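Local coordinates for oligopeptide ABC transporter OppAIV (Borrelia burgdorferi B31, PDB 4GL8), which probably binds oligopeptides in the periplasm and delivers them to an ABC transporter for uptake into the cell, at residues L293-K298 against K304-L309; Y451-S456 against D489-F494. All coordinates share one frame; numbering follows the deposited sequence.

Interaction 1: residues L293-K298 against K304-L309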
ATOM      1  N   LEU A 293      10.466   6.426  12.697  1.00 18.30           N
ATOM      2  CA  LEU A 293      11.211   6.683  13.922  1.00 18.86           C
ATOM      3  C   LEU A 293      10.255   6.459  15.086  1.00 19.45           C
ATOM      4  O   LEU A 293       9.188   7.043  15.121  1.00 20.70           O
ATOM      5  CB  LEU A 293      11.768   8.107  13.947  1.00 18.70           C
ATOM      6  CG  LEU A 293      12.614   8.487  12.734  1.00 18.77           C
ATOM      7  CD1 LEU A 293      12.858   9.979  12.695  1.00 19.59           C
ATOM      8  CD2 LEU A 293      13.936   7.753  12.662  1.00 19.27           C
ATOM      9  N   ASN A 294      10.626   5.589  16.013  1.00 19.67           N
ATOM     10  CA  ASN A 294       9.818   5.296  17.168  1.00 19.94           C
ATOM     11  C   ASN A 294       9.981   6.425  18.180  1.00 21.35           C
ATOM     12  O   ASN A 294      11.033   6.558  18.813  1.00 20.71           O
ATOM     13  CB  ASN A 294      10.190   3.934  17.762  1.00 19.82           C
ATOM     14  CG  ASN A 294       9.165   3.460  18.802  1.00 20.38           C
ATOM     15  OD1 ASN A 294       8.603   4.258  19.549  1.00 20.17           O
ATOM     16  ND2 ASN A 294       8.940   2.163  18.862  1.00 20.66           N
ATOM     17  N   MET A 295       8.926   7.235  18.329  1.00 23.14           N
ATOM     18  CA  MET A 295       8.965   8.403  19.209  1.00 25.61           C
ATOM     19  C   MET A 295       9.106   8.025  20.668  1.00 26.80           C
ATOM     20  O   MET A 295       9.406   8.886  21.469  1.00 27.35           O
ATOM     21  CB  MET A 295       7.682   9.235  19.125  1.00 27.77           C
ATOM     22  CG  MET A 295       7.271   9.668  17.742  1.00 29.30           C
ATOM     23  SD  MET A 295       8.482  10.789  17.047  1.00 31.69           S
ATOM     24  CE  MET A 295       7.563  11.349  15.652  1.00 31.16           C
ATOM     25  N   LYS A 296       8.839   6.767  21.008  1.00 28.55           N
ATOM     26  CA  LYS A 296       9.006   6.269  22.368  1.00 30.52           C
ATOM     27  C   LYS A 296      10.426   5.749  22.604  1.00 29.25           C
ATOM     28  O   LYS A 296      10.704   5.271  23.690  1.00 30.60           O
ATOM     29  CB  LYS A 296       8.019   5.126  22.700  1.00 33.40           C
ATOM     30  CG  LYS A 296       6.585   5.252  22.183  1.00 36.47           C
ATOM     31  CD  LYS A 296       5.839   6.442  22.771  1.00 38.92           C
ATOM     32  CE  LYS A 296       5.427   6.167  24.207  1.00 42.34           C
ATOM     33  NZ  LYS A 296       5.808   7.304  25.101  1.00 43.53           N
ATOM     34  N   VAL A 297      11.304   5.773  21.603  1.00 26.49           N
ATOM     35  CA  VAL A 297      12.673   5.293  21.805  1.00 25.59           C
ATOM     36  C   VAL A 297      13.613   6.468  21.831  1.00 24.33           C
ATOM     37  O   VAL A 297      13.683   7.214  20.864  1.00 24.07           O
ATOM     38  CB  VAL A 297      13.125   4.290  20.715  1.00 25.17           C
ATOM     39  CG1 VAL A 297      14.597   3.959  20.878  1.00 25.45           C
ATOM     40  CG2 VAL A 297      12.295   3.025  20.803  1.00 25.46           C
ATOM     41  N   LYS A 298      14.338   6.639  22.926  1.00 23.95           N
ATOM     42  CA  LYS A 298      15.247   7.768  23.033  1.00 23.46           C
ATOM     43  C   LYS A 298      16.522   7.549  22.235  1.00 23.09           C
ATOM     44  O   LYS A 298      17.027   6.432  22.200  1.00 23.70           O
ATOM     45  CB  LYS A 298      15.555   8.046  24.496  1.00 24.36           C
ATOM     46  CG  LYS A 298      14.308   8.479  25.244  1.00 24.52           C
ATOM     47  CD  LYS A 298      14.613   8.900  26.654  1.00 25.37           C
ATOM     48  CE  LYS A 298      13.392   9.498  27.335  1.00 25.53           C
ATOM     49  NZ  LYS A 298      13.130  10.896  26.891  1.00 24.77           N
ATOM     50  N   LYS A 304      15.286  17.796  17.276  1.00 21.46           N
ATOM     51  CA  LYS A 304      16.627  18.072  16.776  1.00 22.57           C
ATOM     52  C   LYS A 304      17.369  16.841  16.302  1.00 22.06           C
ATOM     53  O   LYS A 304      18.073  16.908  15.298  1.00 21.64           O
ATOM     54  CB  LYS A 304      17.487  18.760  17.854  1.00 24.17           C
ATOM     55  CG  LYS A 304      17.023  20.166  18.198  1.00 25.79           C
ATOM     56  CD  LYS A 304      18.143  20.969  18.808  1.00 27.61           C
ATOM     57  CE  LYS A 304      17.712  22.414  18.987  1.00 29.52           C
ATOM     58  NZ  LYS A 304      17.006  22.524  20.290  1.00 30.15           N
ATOM     59  N   VAL A 305      17.240  15.732  17.036  1.00 21.45           N
ATOM     60  CA  VAL A 305      17.817  14.464  16.578  1.00 20.98           C
ATOM     61  C   VAL A 305      17.130  14.028  15.269  1.00 20.58           C
ATOM     62  O   VAL A 305      17.785  13.731  14.275  1.00 20.52           O
ATOM     63  CB  VAL A 305      17.717  13.377  17.654  1.00 20.77           C
ATOM     64  CG1 VAL A 305      17.988  11.996  17.076  1.00 20.67           C
ATOM     65  CG2 VAL A 305      18.710  13.651  18.775  1.00 21.54           C
ATOM     66  N   ARG A 306      15.808  14.028  15.265  1.00 20.43           N
ATOM     67  CA  ARG A 306      15.054  13.640  14.066  1.00 20.29           C
ATOM     68  C   ARG A 306      15.445  14.501  12.856  1.00 20.81           C
ATOM     69  O   ARG A 306      15.645  13.995  11.749  1.00 20.79           O
ATOM     70  CB  ARG A 306      13.535  13.708  14.328  1.00 19.87           C
ATOM     71  CG  ARG A 306      13.082  12.777  15.429  1.00 19.84           C
ATOM     72  CD  ARG A 306      11.595  12.524  15.446  1.00 19.75           C
ATOM     73  NE  ARG A 306      10.834  13.751  15.568  1.00 20.03           N
ATOM     74  CZ  ARG A 306      10.394  14.277  16.710  1.00 20.35           C
ATOM     75  NH1 ARG A 306       9.693  15.396  16.677  1.00 20.39           N
ATOM     76  NH2 ARG A 306      10.669  13.726  17.878  1.00 20.50           N
ATOM     77  N   LYS A 307      15.610  15.790  13.079  1.00 21.51           N
ATOM     78  CA  LYS A 307      15.978  16.731  12.004  1.00 22.89           C
ATOM     79  C   LYS A 307      17.401  16.456  11.466  1.00 22.60           C
ATOM     80  O   LYS A 307      17.624  16.422  10.259  1.00 22.53           O
ATOM     81  CB  LYS A 307      15.897  18.140  12.582  1.00 25.09           C
ATOM     82  CG  LYS A 307      15.698  19.245  11.598  1.00 27.71           C
ATOM     83  CD  LYS A 307      15.166  20.521  12.271  1.00 29.76           C
ATOM     84  CE  LYS A 307      15.435  21.687  11.306  1.00 32.51           C
ATOM     85  NZ  LYS A 307      14.946  23.043  11.706  1.00 34.28           N
ATOM     86  N   ALA A 308      18.342  16.277  12.389  1.00 22.14           N
ATOM     87  CA  ALA A 308      19.725  15.871  12.090  1.00 22.43           C
ATOM     88  C   ALA A 308      19.788  14.628  11.229  1.00 21.53           C
ATOM     89  O   ALA A 308      20.491  14.614  10.255  1.00 21.58           O
ATOM     90  CB  ALA A 308      20.513  15.654  13.365  1.00 22.24           C
ATOM     91  N   LEU A 309      19.049  13.593  11.593  1.00 20.76           N
ATOM     92  CA  LEU A 309      19.034  12.374  10.795  1.00 20.48           C
ATOM     93  C   LEU A 309      18.506  12.680   9.399  1.00 21.14           C
ATOM     94  O   LEU A 309      19.033  12.194   8.407  1.00 22.22           O
ATOM     95  CB  LEU A 309      18.164  11.291  11.451  1.00 19.95           C
ATOM     96  CG  LEU A 309      18.546  10.846  12.874  1.00 20.01           C
ATOM     97  CD1 LEU A 309      17.474   9.933  13.446  1.00 19.74           C
ATOM     98  CD2 LEU A 309      19.921  10.190  12.944  1.00 20.46           C
TER

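Interaction 2: residues Y451-S456 against D489-F494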
ATOM      1  N   TYR A 451       5.825   5.294  15.079  1.00 21.09           N
ATOM      2  CA  TYR A 451       5.089   4.857  16.240  1.00 22.58           C
ATOM      3  C   TYR A 451       5.093   5.953  17.280  1.00 22.29           C
ATOM      4  O   TYR A 451       6.145   6.487  17.613  1.00 21.99           O
ATOM      5  CB  TYR A 451       5.720   3.601  16.805  1.00 24.77           C
ATOM      6  CG  TYR A 451       4.839   2.897  17.777  1.00 27.37           C
ATOM      7  CD1 TYR A 451       3.805   2.077  17.328  1.00 29.13           C
ATOM      8  CD2 TYR A 451       5.015   3.056  19.134  1.00 31.00           C
ATOM      9  CE1 TYR A 451       2.980   1.419  18.219  1.00 31.32           C
ATOM     10  CE2 TYR A 451       4.203   2.396  20.037  1.00 34.09           C
ATOM     11  CZ  TYR A 451       3.184   1.581  19.560  1.00 33.70           C
ATOM     12  OH  TYR A 451       2.364   0.939  20.437  1.00 40.45           O
ATOM     13  N   GLY A 452       3.900   6.326  17.711  1.00 22.52           N
ATOM     14  CA  GLY A 452       3.711   7.274  18.833  1.00 23.34           C
ATOM     15  C   GLY A 452       3.694   8.746  18.445  1.00 23.01           C
ATOM     16  O   GLY A 452       3.697   9.618  19.322  1.00 23.31           O
ATOM     17  N   TYR A 453       3.691   9.046  17.143  1.00 22.15           N
ATOM     18  CA  TYR A 453       3.617  10.434  16.735  1.00 21.87           C
ATOM     19  C   TYR A 453       2.194  10.912  16.982  1.00 21.82           C
ATOM     20  O   TYR A 453       1.220  10.198  16.706  1.00 21.72           O
ATOM     21  CB  TYR A 453       4.018  10.629  15.278  1.00 21.93           C
ATOM     22  CG  TYR A 453       3.866  12.069  14.814  1.00 22.07           C
ATOM     23  CD1 TYR A 453       4.665  13.080  15.317  1.00 22.44           C
ATOM     24  CD2 TYR A 453       2.915  12.408  13.874  1.00 21.77           C
ATOM     25  CE1 TYR A 453       4.509  14.391  14.896  1.00 22.38           C
ATOM     26  CE2 TYR A 453       2.765  13.714  13.429  1.00 22.10           C
ATOM     27  CZ  TYR A 453       3.560  14.703  13.946  1.00 21.94           C
ATOM     28  OH  TYR A 453       3.373  16.008  13.509  1.00 21.13           O
ATOM     29  N   SER A 454       2.081  12.118  17.527  1.00 21.94           N
ATOM     30  CA  SER A 454       0.788  12.729  17.768  1.00 22.15           C
ATOM     31  C   SER A 454       0.915  14.232  17.858  1.00 22.05           C
ATOM     32  O   SER A 454       1.511  14.777  18.766  1.00 22.03           O
ATOM     33  CB  SER A 454       0.150  12.209  19.066  1.00 22.68           C
ATOM     34  OG  SER A 454      -1.105  12.849  19.249  1.00 22.72           O
ATOM     35  N   ASN A 455       0.345  14.896  16.883  1.00 21.82           N
ATOM     36  CA  ASN A 455       0.312  16.331  16.871  1.00 22.19           C
ATOM     37  C   ASN A 455      -1.143  16.712  16.645  1.00 22.61           C
ATOM     38  O   ASN A 455      -1.711  16.462  15.574  1.00 21.91           O
ATOM     39  CB  ASN A 455       1.221  16.874  15.778  1.00 21.51           C
ATOM     40  CG  ASN A 455       1.199  18.379  15.722  1.00 21.72           C
ATOM     41  OD1 ASN A 455       0.148  18.970  15.592  1.00 21.66           O
ATOM     42  ND2 ASN A 455       2.338  18.991  15.830  1.00 21.73           N
ATOM     43  N   SER A 456      -1.758  17.263  17.675  1.00 23.10           N
ATOM     44  CA  SER A 456      -3.183  17.548  17.614  1.00 23.72           C
ATOM     45  C   SER A 456      -3.513  18.654  16.592  1.00 23.43           C
ATOM     46  O   SER A 456      -4.557  18.604  15.966  1.00 22.69           O
ATOM     47  CB  SER A 456      -3.722  17.869  19.018  1.00 24.27           C
ATOM     48  OG  SER A 456      -3.244  19.118  19.425  1.00 25.05           O
ATOM     49  N   ASP A 489       8.038  18.935  12.534  1.00 24.48           N
ATOM     50  CA  ASP A 489       8.117  17.824  13.483  1.00 22.93           C
ATOM     51  C   ASP A 489       9.047  16.684  13.047  1.00 21.92           C
ATOM     52  O   ASP A 489       9.553  15.989  13.906  1.00 22.01           O
ATOM     53  CB  ASP A 489       6.729  17.264  13.818  1.00 22.40           C
ATOM     54  CG  ASP A 489       5.917  18.179  14.752  1.00 22.73           C
ATOM     55  OD1 ASP A 489       6.420  19.250  15.150  1.00 22.39           O
ATOM     56  OD2 ASP A 489       4.758  17.813  15.075  1.00 22.37           O
ATOM     57  N   PHE A 490       9.259  16.493  11.742  1.00 20.59           N
ATOM     58  CA  PHE A 490      10.078  15.400  11.245  1.00 20.13           C
ATOM     59  C   PHE A 490       9.785  14.048  11.943  1.00 19.60           C
ATOM     60  O   PHE A 490      10.697  13.421  12.486  1.00 19.96           O
ATOM     61  CB  PHE A 490      11.573  15.737  11.394  1.00 20.98           C
ATOM     62  CG  PHE A 490      12.028  16.902  10.551  1.00 21.74           C
ATOM     63  CD1 PHE A 490      12.594  16.690   9.294  1.00 22.10           C
ATOM     64  CD2 PHE A 490      11.867  18.200  10.995  1.00 22.29           C
ATOM     65  CE1 PHE A 490      13.005  17.756   8.504  1.00 22.60           C
ATOM     66  CE2 PHE A 490      12.272  19.270  10.211  1.00 23.33           C
ATOM     67  CZ  PHE A 490      12.845  19.046   8.951  1.00 23.18           C
ATOM     68  N   PRO A 491       8.520  13.600  11.943  1.00 18.17           N
ATOM     69  CA  PRO A 491       8.264  12.268  12.486  1.00 17.88           C
ATOM     70  C   PRO A 491       8.973  11.151  11.738  1.00 18.02           C
ATOM     71  O   PRO A 491       9.215  10.074  12.292  1.00 18.73           O
ATOM     72  CB  PRO A 491       6.732  12.094  12.324  1.00 17.12           C
ATOM     73  CG  PRO A 491       6.346  13.032  11.251  1.00 17.05           C
ATOM     74  CD  PRO A 491       7.305  14.206  11.373  1.00 17.68           C
ATOM     75  N   ALA A 492       9.292  11.397  10.475  1.00 18.00           N
ATOM     76  CA  ALA A 492      10.023  10.447   9.694  1.00 17.79           C
ATOM     77  C   ALA A 492      11.091  11.170   8.861  1.00 18.28           C
ATOM     78  O   ALA A 492      11.062  12.385   8.668  1.00 17.86           O
ATOM     79  CB  ALA A 492       9.054   9.683   8.799  1.00 17.07           C
ATOM     80  N   VAL A 493      12.047  10.388   8.400  1.00 18.89           N
ATOM     81  CA  VAL A 493      13.023  10.813   7.421  1.00 19.35           C
ATOM     82  C   VAL A 493      12.447  10.471   6.057  1.00 19.23           C
ATOM     83  O   VAL A 493      12.469   9.334   5.635  1.00 19.43           O
ATOM     84  CB  VAL A 493      14.355  10.106   7.668  1.00 19.71           C
ATOM     85  CG1 VAL A 493      15.386  10.523   6.643  1.00 20.25           C
ATOM     86  CG2 VAL A 493      14.826  10.410   9.081  1.00 20.49           C
ATOM     87  N   PHE A 494      11.862  11.461   5.401  1.00 20.28           N
ATOM     88  CA  PHE A 494      11.272  11.277   4.086  1.00 20.48           C
ATOM     89  C   PHE A 494      12.379  11.334   3.040  1.00 21.09           C
ATOM     90  O   PHE A 494      13.205  12.261   3.035  1.00 21.91           O
ATOM     91  CB  PHE A 494      10.223  12.358   3.821  1.00 20.59           C
ATOM     92  CG  PHE A 494       9.076  12.324   4.785  1.00 20.17           C
ATOM     93  CD1 PHE A 494       8.058  11.416   4.624  1.00 19.63           C
ATOM     94  CD2 PHE A 494       9.027  13.192   5.864  1.00 20.71           C
ATOM     95  CE1 PHE A 494       6.997  11.382   5.524  1.00 19.96           C
ATOM     96  CE2 PHE A 494       7.970  13.178   6.756  1.00 20.30           C
ATOM     97  CZ  PHE A 494       6.961  12.259   6.604  1.00 19.98           C
TER

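Interaction 1: residues L293-K298 against K304-L309
Leu293 and Arg306 each set CG beside the backbone N and opposite the carbonyl carbon, and their side chains cross obliquely. The Arg306 chain then bends at chi3 (-57°), which turns the guanidinium aside and leaves its aliphatic part facing the leucine: CD1 of Leu293 lies 3.9 Å from CG of Arg306. The other methyl of Leu293, CD2, comes within 4.2 Å of CD1 of Leu309, three residues further along the helix. Leu293 thus touches two residues of the same helix, an arginine stem and a leucine branch.

Met295 comes from the loop and crosses the arginine at about a right angle. Its chain is bent at chi2 (-65°), which lays the thioether over one face of the guanidinium, with SD 3.8 Å from NH2 of Arg306 and CE near the rim of the group. This is packing without a hydrogen bond. The polar edge of the arginine is taken up by carbonyl oxygens: NH1 donates to Asp489 O, NH2 to Leu300 O, and NE makes a weak bond to Phe490 O.

The contact forms where strand 287-293 ends and the chain turns back into helix 303-311, a strand-loop-helix connection within the family 5 solute-binding fold. A type I beta turn from Asn294 to Val297 reverses the chain, closed by Val297 N to Asn294 O at 2.9 Å. Nested in it is an Asx turn, in which OD1 of Asn294 accepts from the backbone N of Lys296 at 2.9 Å, the donor tilted 17° from the amide carbonyl plane. On the other branch of that amide, ND2 of Asn294 donates to the carbonyl oxygen of Tyr420.

Interaction 2: residues Y451-S456 against D489-F494
OD2 of Asp489 is gripped by two donors from the facing loop, Tyr453 and Asn455. The tyrosine hydroxyl donates at 2.8 Å, from OH of Tyr453 to OD2 of Asp489, and reaches the oxygen on its anti side. The amide of Asn455 comes to the syn side, ND2 to OD2 of Asp489 again 2.8 Å, along a bent path with an N-H...O angle of 146°. Both donors sit somewhat out of the carboxylate plane, and together they fix the rotation of the group. Two donors on one oxygen would be expected to stabilise its negative charge.

Asn455 occupies the N-cap position of helix 456-466: its OD1 accepts from the backbone N of Tyr458, while ND2 is turned to the aspartate. One amide therefore serves both the start of that helix and the region where helix 471-489 gives way to the following turn, near Asp489. The two segments are joined in sequence by a helical pair, and the polar cluster ties its outer ends together. At the following residue, Phe490, a positive phi takes the chain out of helical geometry toward strand 492-504.

The Tyr453 ring reaches Asp489 because its CG stands anti to the backbone N (chi1 177°), directing the ring toward segment 489-494. Ring and carboxylate planes are 75° apart, with OD2 near the ring plane at the hydroxyl edge. Over one ring face lies Pro491 in a CH-pi contact, its CB 3.9 Å from the centroid of the Tyr453 ring. Ile484 and Ile485 of helix 471-489 also touch the tyrosine. The closest ring carbons to the proline are CG and CD1 of Tyr453, each 3.8 Å from CB of Pro491.

The centres of interactions 1 and 2 lie about 9 Å apart, and the two contacts touch through Arg306 and Met295 on one side and Tyr451 and residues 489-491 on the other. Three of the four touching residues of interaction 1 are buried, and it works by apolar and thioether packing with no hydrogen bond across it; interaction 2 is only partly buried and adds a shared carboxylate to its CH-pi contact. The first joins the end of strand 287-293 to helix 303-311, the second the entrance of helix 456-466 to the exit of helix 471-489. A probable hydrogen bond, Met295 N to Tyr451 O, 3.0 Å, and Met295 packing on Pro491 link them.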